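Local coordinates for protein transcriptional regulator, GntR family (Thermotoga maritima, PDB 3SXM) that probably regulates transcription as a GntR-family DNA-binding factor, its metal-binding FCD domain, caught here without metal, forming the fragment in the crystal, at the interface of chains A and B. Numbering follows the deposited sequence. Chains: chain A/B, Transcriptional regulator, GntR family.

The interface of chains A and B. Residues chain A 6, 10-11, 13-14, 85; chain B 72-75.
The first turn of helix 73-91 of chain B, with B:Asn72 as its N-terminal cap, meets the flank of helix 5-25 of chain A, and the backbone N of B:Glu73 donates to the carboxylate OE2 of A:Glu10 (2.8 Å), approaching from above the carboxylate plane. A:Glu10 runs out extended beyond CG, and its carboxylate stacks on the amide of B:Asn72 with the planes 14° apart. Within chain A the carboxylate of A:Glu10 is held at both oxygens: A:Arg85 NH2 forms a salt bridge to OE1 on its anti lone pair (3.2 Å), while the poorly ordered A:Lys6 reaches OE2. Replacing A:Glu10 by an alanine would probably leave the B:Glu73 amide without its acceptor and A:Arg85 freer to turn. B:Asn72 ND2 gives a nearly straight bond to A:Glu13 OE1 (2.8 Å) and another to the backbone O of A:Glu10, an oxygen that also accepts from A:Thr14 OG1. B:Asn72 OD1 accepts from B:Ile75 N (3.0 Å), capping the helix. B:Leu74, next along the helix, with CG anti to the backbone N (chi1 180°), lays CD2 over the centre of the A:Arg85 guanidinium and against A:Thr14 CB (3.8 Å). In-plane bonds at the guanidinium edge, from A:Arg85 NE to A:Thr11 OG1 (2.9 Å) and from NH2 to A:Glu10, help fix its rotation and keep that face turned to the leucine. Repeated by the two-fold, this polar cap and the leucine packed beside it help join two FCD domains in what may be the regulator's dimer.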
loop_
_atom_site.group_PDB
_atom_site.type_symbol
_atom_site.label_atom_id
_atom_site.label_comp_id
_atom_site.label_asym_id
_atom_site.label_seq_id
_atom_site.Cartn_x
_atom_site.Cartn_y
_atom_site.Cartn_z
ATOM N N LYS A 6 1.233 -11.750 15.508
ATOM C CA LYS A 6 2.001 -11.003 14.531
ATOM C C LYS A 6 1.488 -11.277 13.124
ATOM O O LYS A 6 1.340 -10.375 12.283
ATOM C CB LYS A 6 3.495 -11.291 14.667
ATOM C CG LYS A 6 4.315 -10.476 13.663
ATOM C CD LYS A 6 5.763 -10.241 14.058
ATOM C CE LYS A 6 6.473 -9.321 13.010
ATOM N NZ LYS A 6 5.610 -8.142 12.485
ATOM N N GLU A 10 -0.078 -8.333 10.844
ATOM C CA GLU A 10 0.602 -8.047 9.575
ATOM C C GLU A 10 -0.403 -8.078 8.460
ATOM O O GLU A 10 -0.314 -7.292 7.505
ATOM C CB GLU A 10 1.735 -9.015 9.246
ATOM C CG GLU A 10 2.997 -8.817 10.030
ATOM C CD GLU A 10 4.068 -9.836 9.687
ATOM O OE1 GLU A 10 3.740 -10.812 8.974
ATOM O OE2 GLU A 10 5.196 -9.686 10.172
ATOM N N THR A 11 -1.325 -9.010 8.514
ATOM C CA THR A 11 -2.351 -9.177 7.480
ATOM C C THR A 11 -3.258 -7.951 7.430
ATOM O O THR A 11 -3.500 -7.387 6.363
ATOM C CB THR A 11 -3.187 -10.481 7.765
ATOM O OG1 THR A 11 -2.338 -11.616 7.841
ATOM C CG2 THR A 11 -4.137 -10.707 6.638
ATOM N N GLU A 13 -2.667 -4.936 8.621
ATOM C CA GLU A 13 -1.921 -3.725 8.251
ATOM C C GLU A 13 -1.734 -3.719 6.729
ATOM O O GLU A 13 -1.837 -2.647 6.118
ATOM C CB GLU A 13 -0.584 -3.664 8.939
ATOM C CG GLU A 13 0.247 -2.453 8.520
ATOM C CD GLU A 13 1.529 -2.273 9.309
ATOM O OE1 GLU A 13 2.252 -3.277 9.561
ATOM O OE2 GLU A 13 1.815 -1.128 9.734
ATOM N N THR A 14 -1.423 -4.877 6.136
ATOM C CA THR A 14 -1.294 -4.959 4.674
ATOM C C THR A 14 -2.591 -4.610 3.989
ATOM O O THR A 14 -2.609 -3.885 2.968
ATOM C CB THR A 14 -0.763 -6.345 4.245
ATOM O OG1 THR A 14 0.490 -6.558 4.886
ATOM C CG2 THR A 14 -0.600 -6.442 2.757
ATOM N N ARG A 85 -4.517 -15.809 2.582
ATOM C CA ARG A 85 -4.108 -15.384 3.926
ATOM C C ARG A 85 -5.145 -14.452 4.570
ATOM O O ARG A 85 -5.536 -14.607 5.742
ATOM C CB ARG A 85 -2.711 -14.716 3.838
ATOM C CG ARG A 85 -2.274 -14.080 5.121
ATOM C CD ARG A 85 -0.790 -13.852 5.136
ATOM N NE ARG A 85 -0.414 -13.078 6.295
ATOM C CZ ARG A 85 0.834 -12.882 6.700
ATOM N NH1 ARG A 85 1.871 -13.396 5.991
ATOM N NH2 ARG A 85 1.073 -12.181 7.814
ATOM N N ASN B 72 6.982 -5.421 9.109
ATOM C CA ASN B 72 5.856 -6.233 8.665
ATOM C C ASN B 72 6.387 -7.200 7.614
ATOM O O ASN B 72 6.710 -6.793 6.489
ATOM C CB ASN B 72 4.754 -5.327 8.114
ATOM C CG ASN B 72 3.549 -6.100 7.630
ATOM O OD1 ASN B 72 3.658 -7.189 7.046
ATOM N ND2 ASN B 72 2.378 -5.555 7.919
ATOM N N GLU B 73 6.540 -8.461 7.989
ATOM C CA GLU B 73 7.201 -9.400 7.096
ATOM C C GLU B 73 6.399 -9.628 5.824
ATOM O O GLU B 73 6.965 -9.942 4.782
ATOM C CB GLU B 73 7.555 -10.698 7.805
ATOM C CG GLU B 73 8.509 -10.565 8.966
ATOM C CD GLU B 73 9.897 -10.023 8.568
ATOM O OE1 GLU B 73 10.294 -10.174 7.389
ATOM O OE2 GLU B 73 10.613 -9.476 9.449
ATOM N N LEU B 74 5.090 -9.485 5.868
ATOM C CA LEU B 74 4.278 -9.619 4.651
ATOM C C LEU B 74 4.556 -8.468 3.687
ATOM O O LEU B 74 4.742 -8.680 2.498
ATOM C CB LEU B 74 2.762 -9.732 4.994
ATOM C CG LEU B 74 1.818 -9.874 3.784
ATOM C CD1 LEU B 74 2.242 -11.059 2.969
ATOM C CD2 LEU B 74 0.378 -10.020 4.276
ATOM N N ILE B 75 4.592 -7.258 4.207
ATOM C CA ILE B 75 4.907 -6.096 3.359
ATOM C C ILE B 75 6.311 -6.247 2.771
ATOM O O ILE B 75 6.545 -5.993 1.571
ATOM C CB ILE B 75 4.713 -4.780 4.116
ATOM C CG1 ILE B 75 3.223 -4.576 4.412
ATOM C CG2 ILE B 75 5.214 -3.580 3.278
ATOM C CD1 ILE B 75 2.862 -3.311 5.214
#